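Local coordinates for protein decapping nuclease RAI1 (Scheffersomyces stipitis, PDB 5BTO) that removes NAD caps and other 5'-end structures from RNAs with the help of divalent metal ions, and binds, stabilises and stimulates the exoribonuclease RAT1, at residues Lys106-Met118 and Lys222-Glu235. Residues are numbered along the deposited sequence; the frame is centred on the assembly and turned at random.
Sequences KVNVDIITYRGLM and KTGIGEAKMLLAGE
Ile111-Tyr114 pairs in parallel with Met230-Ala233, the strand axes 12° apart, through backbone hydrogen bonds such as Leu231 N to Ile111 O (2.8 Å) and Arg115 N to Ala233 O (2.8 Å). At the start of the pairing, Lys229 O accepts from both Asp110 N and Ile111 N, while Lys229 N returns a nearly straight hydrogen bond to Asp110 OD2 (2.9 Å, 175°), OD2 accepting through its anti lone pair; Asp110 OD1 forms a salt bridge with Arg353. On one face, Met230 CE lies 4.0 Å from Ile111 CD1 and meets Met118 SD, and Thr113 CG2 presses tightly on Leu232 CD2 (3.5 Å). On the other, the Tyr114 ring sets CD1 3.7 Å from Ala233 CB, its hydroxyl bound to Asp86 O. A bend at chi3 (74°) brings the Arg115 guanidinium end-on to Glu235 O, gripped by NH1 (2.6 Å) and NH2 (3.0 Å) near the group's plane, with Gly234 CA over one face. Replacing Arg115 by alanine takes away both donors and would probably leave Glu235 O without these two partners. Tyr114, Arg115 and Glu235 bind substrate, so this interior parallel pair of the large mixed sheet, whose strand 111-114 leads directly into helix 115-123, carries part of the active site of a DXO/Dom3Z-family decapping nuclease.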
# COMPACT_ATOMS: atom_id res chain seq x y z
N LYS A 106 -23.29 -26.28 -2.77
CA LYS A 106 -23.08 -24.83 -2.69
C LYS A 106 -22.38 -24.34 -3.94
O LYS A 106 -21.58 -25.06 -4.53
CB LYS A 106 -22.29 -24.46 -1.43
CG LYS A 106 -20.81 -24.83 -1.47
CD LYS A 106 -20.12 -24.52 -0.14
CE LYS A 106 -18.65 -24.91 -0.19
NZ LYS A 106 -17.98 -24.76 1.14
N VAL A 107 -22.67 -23.10 -4.34
CA VAL A 107 -22.03 -22.50 -5.50
C VAL A 107 -20.52 -22.44 -5.28
O VAL A 107 -20.05 -22.18 -4.16
CB VAL A 107 -22.61 -21.09 -5.80
CG1 VAL A 107 -22.35 -20.15 -4.63
CG2 VAL A 107 -22.02 -20.51 -7.08
N ASN A 108 -19.77 -22.69 -6.35
CA ASN A 108 -18.32 -22.80 -6.25
C ASN A 108 -17.62 -21.46 -6.40
O ASN A 108 -17.00 -21.19 -7.42
CB ASN A 108 -17.79 -23.78 -7.29
CG ASN A 108 -16.30 -24.00 -7.18
OD1 ASN A 108 -15.75 -24.06 -6.08
ND2 ASN A 108 -15.64 -24.11 -8.32
N VAL A 109 -17.73 -20.62 -5.37
CA VAL A 109 -17.04 -19.33 -5.33
C VAL A 109 -16.46 -19.06 -3.95
O VAL A 109 -16.81 -19.73 -2.97
CB VAL A 109 -17.96 -18.15 -5.71
CG1 VAL A 109 -18.52 -18.34 -7.12
CG2 VAL A 109 -19.08 -17.98 -4.69
N ASP A 110 -15.58 -18.06 -3.88
CA ASP A 110 -14.97 -17.64 -2.63
C ASP A 110 -15.73 -16.49 -1.98
O ASP A 110 -15.75 -16.36 -0.76
CB ASP A 110 -13.53 -17.19 -2.87
CG ASP A 110 -12.68 -18.29 -3.46
OD1 ASP A 110 -12.50 -19.32 -2.78
OD2 ASP A 110 -12.16 -18.13 -4.59
N ILE A 111 -16.33 -15.64 -2.81
CA ILE A 111 -16.98 -14.43 -2.33
C ILE A 111 -18.37 -14.27 -2.97
O ILE A 111 -18.53 -14.51 -4.16
CB ILE A 111 -16.14 -13.17 -2.68
CG1 ILE A 111 -14.78 -13.20 -1.98
CG2 ILE A 111 -16.90 -11.89 -2.30
CD1 ILE A 111 -13.82 -12.16 -2.54
N ILE A 112 -19.34 -13.86 -2.17
CA ILE A 112 -20.71 -13.64 -2.64
C ILE A 112 -21.10 -12.21 -2.27
O ILE A 112 -21.07 -11.84 -1.10
CB ILE A 112 -21.68 -14.65 -1.97
CG1 ILE A 112 -21.40 -16.06 -2.47
CG2 ILE A 112 -23.16 -14.25 -2.21
CD1 ILE A 112 -21.99 -17.18 -1.61
N THR A 113 -21.45 -11.39 -3.26
CA THR A 113 -21.70 -9.99 -2.98
C THR A 113 -22.45 -9.31 -4.11
O THR A 113 -22.90 -9.97 -5.05
CB THR A 113 -20.37 -9.25 -2.69
OG1 THR A 113 -20.62 -7.94 -2.16
CG2 THR A 113 -19.53 -9.15 -3.96
N TYR A 114 -22.60 -7.99 -4.01
CA TYR A 114 -23.27 -7.19 -5.03
C TYR A 114 -22.26 -6.40 -5.88
O TYR A 114 -21.26 -5.88 -5.38
CB TYR A 114 -24.26 -6.21 -4.39
CG TYR A 114 -25.62 -6.79 -4.11
CD1 TYR A 114 -26.59 -6.88 -5.11
CD2 TYR A 114 -25.96 -7.24 -2.84
CE1 TYR A 114 -27.83 -7.41 -4.85
CE2 TYR A 114 -27.21 -7.78 -2.58
CZ TYR A 114 -28.14 -7.86 -3.59
OH TYR A 114 -29.39 -8.39 -3.34
N ARG A 115 -22.57 -6.27 -7.17
CA ARG A 115 -21.73 -5.54 -8.10
C ARG A 115 -21.43 -4.13 -7.66
O ARG A 115 -20.32 -3.65 -7.82
CB ARG A 115 -22.39 -5.48 -9.49
CG ARG A 115 -21.81 -4.39 -10.39
CD ARG A 115 -22.70 -4.04 -11.58
NE ARG A 115 -23.89 -3.27 -11.22
CZ ARG A 115 -25.05 -3.37 -11.86
NH1 ARG A 115 -25.18 -4.21 -12.88
NH2 ARG A 115 -26.09 -2.63 -11.49
N GLY A 116 -22.44 -3.45 -7.12
CA GLY A 116 -22.29 -2.05 -6.75
C GLY A 116 -21.24 -1.87 -5.67
O GLY A 116 -20.52 -0.87 -5.65
N LEU A 117 -21.13 -2.85 -4.78
CA LEU A 117 -20.16 -2.75 -3.70
C LEU A 117 -18.74 -2.93 -4.25
O LEU A 117 -17.80 -2.27 -3.81
CB LEU A 117 -20.45 -3.79 -2.61
CG LEU A 117 -21.87 -3.73 -2.04
CD1 LEU A 117 -22.09 -4.83 -1.00
CD2 LEU A 117 -22.17 -2.34 -1.45
N MET A 118 -18.59 -3.83 -5.22
CA MET A 118 -17.29 -4.06 -5.83
C MET A 118 -16.89 -2.87 -6.71
O MET A 118 -15.73 -2.51 -6.79
CB MET A 118 -17.26 -5.38 -6.60
CG MET A 118 -17.53 -6.60 -5.71
SD MET A 118 -16.35 -6.79 -4.35
CE MET A 118 -17.25 -6.07 -2.99
N LYS A 222 -21.26 -15.64 -12.16
CA LYS A 222 -20.01 -16.16 -11.62
C LYS A 222 -18.89 -15.49 -12.38
O LYS A 222 -18.94 -15.37 -13.61
CB LYS A 222 -19.92 -17.67 -11.77
CG LYS A 222 -20.62 -18.45 -10.68
CD LYS A 222 -20.46 -19.95 -10.89
CE LYS A 222 -19.02 -20.32 -11.24
NZ LYS A 222 -18.08 -20.26 -10.08
N THR A 223 -17.89 -15.00 -11.66
CA THR A 223 -16.76 -14.37 -12.30
C THR A 223 -15.56 -14.53 -11.39
O THR A 223 -15.56 -15.36 -10.49
CB THR A 223 -17.07 -12.88 -12.60
OG1 THR A 223 -16.00 -12.31 -13.36
CG2 THR A 223 -17.29 -12.10 -11.32
N GLY A 224 -14.52 -13.74 -11.61
CA GLY A 224 -13.34 -13.86 -10.78
C GLY A 224 -12.39 -12.72 -11.02
O GLY A 224 -12.56 -11.94 -11.94
N ILE A 225 -11.39 -12.64 -10.15
CA ILE A 225 -10.29 -11.71 -10.33
C ILE A 225 -9.10 -12.39 -9.69
O ILE A 225 -9.22 -12.94 -8.59
CB ILE A 225 -10.58 -10.32 -9.71
CG1 ILE A 225 -9.38 -9.40 -9.90
CG2 ILE A 225 -10.93 -10.43 -8.22
CD1 ILE A 225 -9.64 -8.25 -10.80
N GLY A 226 -7.97 -12.39 -10.38
CA GLY A 226 -6.82 -13.16 -9.93
C GLY A 226 -7.22 -14.60 -9.67
O GLY A 226 -7.80 -15.26 -10.53
N GLU A 227 -6.91 -15.09 -8.46
CA GLU A 227 -7.25 -16.46 -8.08
C GLU A 227 -8.61 -16.58 -7.41
O GLU A 227 -9.07 -17.69 -7.11
CB GLU A 227 -6.18 -17.02 -7.14
CG GLU A 227 -4.86 -17.24 -7.81
CD GLU A 227 -4.99 -18.19 -8.98
OE1 GLU A 227 -5.18 -19.39 -8.73
OE2 GLU A 227 -4.91 -17.73 -10.13
N ALA A 228 -9.26 -15.44 -7.18
CA ALA A 228 -10.53 -15.41 -6.46
C ALA A 228 -11.71 -15.69 -7.39
O ALA A 228 -11.80 -15.13 -8.48
CB ALA A 228 -10.73 -14.05 -5.79
N LYS A 229 -12.62 -16.55 -6.95
CA LYS A 229 -13.88 -16.79 -7.64
C LYS A 229 -14.98 -16.02 -6.92
O LYS A 229 -15.05 -16.03 -5.69
CB LYS A 229 -14.22 -18.28 -7.66
CG LYS A 229 -13.20 -19.15 -8.36
CD LYS A 229 -13.65 -20.61 -8.36
CE LYS A 229 -12.64 -21.52 -9.04
NZ LYS A 229 -11.37 -21.60 -8.27
N MET A 230 -15.84 -15.34 -7.67
CA MET A 230 -16.84 -14.47 -7.05
C MET A 230 -18.21 -14.63 -7.68
O MET A 230 -18.33 -14.87 -8.89
CB MET A 230 -16.39 -13.00 -7.14
CG MET A 230 -15.02 -12.79 -6.48
SD MET A 230 -14.35 -11.13 -6.70
CE MET A 230 -15.40 -10.20 -5.59
N LEU A 231 -19.24 -14.51 -6.86
CA LEU A 231 -20.62 -14.44 -7.33
C LEU A 231 -21.03 -12.99 -7.16
O LEU A 231 -20.90 -12.43 -6.06
CB LEU A 231 -21.51 -15.36 -6.48
CG LEU A 231 -22.94 -15.62 -6.98
CD1 LEU A 231 -22.90 -16.45 -8.27
CD2 LEU A 231 -23.80 -16.33 -5.95
N LEU A 232 -21.45 -12.34 -8.25
CA LEU A 232 -21.87 -10.94 -8.17
C LEU A 232 -23.30 -10.76 -8.65
O LEU A 232 -23.66 -11.22 -9.75
CB LEU A 232 -20.99 -10.05 -9.06
CG LEU A 232 -19.50 -9.89 -8.83
CD1 LEU A 232 -18.95 -8.79 -9.77
CD2 LEU A 232 -19.28 -9.54 -7.38
N ALA A 233 -24.10 -10.07 -7.85
CA ALA A 233 -25.47 -9.74 -8.26
C ALA A 233 -25.51 -8.28 -8.73
O ALA A 233 -24.95 -7.40 -8.07
CB ALA A 233 -26.43 -9.96 -7.10
N GLY A 234 -26.17 -8.02 -9.86
CA GLY A 234 -26.25 -6.67 -10.37
C GLY A 234 -27.49 -6.40 -11.19
O GLY A 234 -27.90 -7.22 -12.01
N GLU A 235 -28.09 -5.23 -10.98
CA GLU A 235 -29.21 -4.80 -11.82
C GLU A 235 -28.78 -4.62 -13.27
O GLU A 235 -27.70 -4.08 -13.55
CB GLU A 235 -29.86 -3.51 -11.31
CG GLU A 235 -31.14 -3.16 -12.10
CD GLU A 235 -31.84 -1.91 -11.62
OE1 GLU A 235 -31.35 -1.28 -10.66
OE2 GLU A 235 -32.88 -1.54 -12.23